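Local coordinates for BH2358 protein (Bacillus halodurans C-125, PDB 2RBD) that is of unknown function but is a putative spore coat protein with a four-helix fold of the ferritin clan, at residues F39-G44 against P85-D90. Residues are numbered along the deposited sequence; the frame is centred on the assembly and turned at random. Where two conformers were deposited one is given.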
loop_
_atom_site.group_PDB
_atom_site.type_symbol
_atom_site.label_atom_id
_atom_site.label_comp_id
_atom_site.label_asym_id
_atom_site.label_seq_id
_atom_site.Cartn_x
_atom_site.Cartn_y
_atom_site.Cartn_z
ATOM N N PHE A 39 -3.016 -8.974 25.159
ATOM C CA PHE A 39 -1.611 -8.626 25.397
ATOM C C PHE A 39 -1.359 -7.986 26.762
ATOM O O PHE A 39 -0.332 -8.241 27.351
ATOM C CB PHE A 39 -1.095 -7.700 24.318
ATOM C CG PHE A 39 -0.827 -8.357 22.978
ATOM C CD1 PHE A 39 -0.638 -9.723 22.819
ATOM C CD2 PHE A 39 -0.685 -7.549 21.875
ATOM C CE1 PHE A 39 -0.357 -10.265 21.554
ATOM C CE2 PHE A 39 -0.417 -8.073 20.616
ATOM C CZ PHE A 39 -0.269 -9.433 20.467
ATOM N N ILE A 40 -2.285 -7.188 27.277
ATOM C CA ILE A 40 -2.120 -6.631 28.626
ATOM C C ILE A 40 -1.878 -7.755 29.634
ATOM O O ILE A 40 -1.027 -7.649 30.495
ATOM C CB ILE A 40 -3.360 -5.765 29.044
ATOM C CG1 ILE A 40 -3.173 -4.330 28.547
ATOM C CG2 ILE A 40 -3.591 -5.756 30.567
ATOM C CD1 ILE A 40 -4.484 -3.659 28.228
ATOM N N ASN A 41 -2.628 -8.840 29.497
ATOM C CA ASN A 41 -2.485 -9.999 30.372
ATOM C C ASN A 41 -1.189 -10.790 30.187
ATOM O O ASN A 41 -0.768 -11.494 31.106
ATOM C CB ASN A 41 -3.695 -10.900 30.221
ATOM C CG ASN A 41 -4.944 -10.306 30.884
ATOM O OD1 ASN A 41 -4.829 -9.704 31.939
ATOM N ND2 ASN A 41 -6.106 -10.509 30.307
ATOM N N HIS A 42 -0.566 -10.696 29.017
ATOM C CA HIS A 42 0.679 -11.389 28.690
ATOM C C HIS A 42 1.913 -10.566 28.996
ATOM O O HIS A 42 2.989 -11.076 28.927
ATOM C CB HIS A 42 0.751 -11.713 27.180
ATOM C CG HIS A 42 -0.126 -12.837 26.745
ATOM N ND1 HIS A 42 0.356 -14.067 26.396
ATOM C CD2 HIS A 42 -1.464 -12.911 26.583
ATOM C CE1 HIS A 42 -0.642 -14.855 26.027
ATOM N NE2 HIS A 42 -1.767 -14.175 26.130
ATOM N N THR A 43 1.804 -9.287 29.294
ATOM C CA THR A 43 2.937 -8.376 29.391
ATOM C C THR A 43 3.483 -8.306 30.828
ATOM O O THR A 43 2.687 -8.193 31.763
ATOM C CB THR A 43 2.470 -6.922 28.994
ATOM O OG1 THR A 43 1.970 -6.906 27.635
ATOM C CG2 THR A 43 3.601 -5.908 29.144
ATOM N N GLY A 44 4.796 -8.266 30.958
ATOM C CA GLY A 44 5.427 -8.012 32.239
ATOM C C GLY A 44 5.764 -6.532 32.400
ATOM O O GLY A 44 5.466 -5.904 33.439
ATOM N N PRO A 85 -11.469 -10.800 30.926
ATOM C CA PRO A 85 -11.040 -10.823 32.312
ATOM C C PRO A 85 -9.543 -10.644 32.509
ATOM O O PRO A 85 -8.738 -10.862 31.591
ATOM C CB PRO A 85 -11.505 -12.206 32.806
ATOM C CG PRO A 85 -11.771 -12.993 31.655
ATOM C CD PRO A 85 -11.904 -12.118 30.447
ATOM N N ALA A 86 -9.145 -10.249 33.715
ATOM C CA ALA A 86 -7.760 -10.217 34.078
ATOM C C ALA A 86 -7.220 -11.650 34.192
ATOM O O ALA A 86 -7.973 -12.588 34.456
ATOM C CB ALA A 86 -7.585 -9.510 35.434
ATOM N N ALA A 87 -5.925 -11.795 33.987
ATOM C CA ALA A 87 -5.258 -13.077 34.146
ATOM C C ALA A 87 -3.937 -12.827 34.810
ATOM O O ALA A 87 -3.334 -11.759 34.631
ATOM C CB ALA A 87 -5.020 -13.725 32.803
ATOM N N ARG A 88 -3.459 -13.806 35.567
ATOM C CA ARG A 88 -2.114 -13.754 36.119
ATOM C C ARG A 88 -1.098 -14.240 35.119
ATOM O O ARG A 88 -1.230 -15.320 34.525
ATOM C CB ARG A 88 -1.986 -14.600 37.411
ATOM C CG ARG A 88 -3.133 -14.448 38.452
ATOM N N LEU A 89 -0.071 -13.443 34.945
ATOM C CA LEU A 89 1.000 -13.709 34.027
ATOM C C LEU A 89 1.616 -15.086 34.218
ATOM O O LEU A 89 1.845 -15.811 33.245
ATOM C CB LEU A 89 2.086 -12.651 34.235
ATOM C CG LEU A 89 3.123 -12.561 33.153
ATOM C CD1 LEU A 89 2.398 -12.233 31.864
ATOM C CD2 LEU A 89 4.155 -11.495 33.489
ATOM N N ASP A 90 1.868 -15.456 35.477
ATOM C CA ASP A 90 2.488 -16.751 35.794
ATOM C C ASP A 90 1.601 -17.929 35.575
ATOM O O ASP A 90 2.072 -19.046 35.645
ATOM C CB ASP A 90 2.940 -16.814 37.251
ATOM C CG ASP A 90 4.024 -15.815 37.563
ATOM O OD1 ASP A 90 4.617 -15.238 36.606
ATOM O OD2 ASP A 90 4.264 -15.594 38.781
HETATM O O HOH W 1 -1.014 -10.567 33.643
#
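Asn41 and Ala87 approach to 5.6 Å between their CA atoms where the last turn of helix 16-42 meets the extended loop 85-88, and the two segments run in roughly the same direction, 28° apart. An asparagine suits this place because one carboxamide can serve both polar groups of a passing backbone. With CG anti to the carbonyl carbon (chi1 -73°), the side chain leaves the helix toward the loop and CG meets Ala87 CB at 3.9 Å, an alanine being small enough to let the backbone come close. ND2 donates to Pro85 O at 2.9 Å. That donor lies in the plane of the Pro85 carbonyl, though the oxygen sits 26° out of the amide plane of Asn41. OD1 accepts a weak bond from Ala87 N at 3.1 Å. ND2 also donates to Gly95 O of the second subunit, so the amide joins helix, loop and second subunit. An alanine here would probably leave Pro85 O, Ala87 N and that Gly95 O without this amide and hold the loop less firmly.

Farther along, the forked tip of Leu89 spans the backbone of 41-44: CD1 lies 3.2 Å from His42 O and close to Asn41 O, while CD2 touches Gly44 CA at 3.9 Å. His42 O has its hydrogen bond from Arg97 NE, so the methyl need not supply one. A water bridges Asn41 O (2.7 Å) and Ala87 O. One carboxamide, a water and an apolar tip together join the long connection between helices 46-72 and 100-124 to helix 16-42 beside the second subunit.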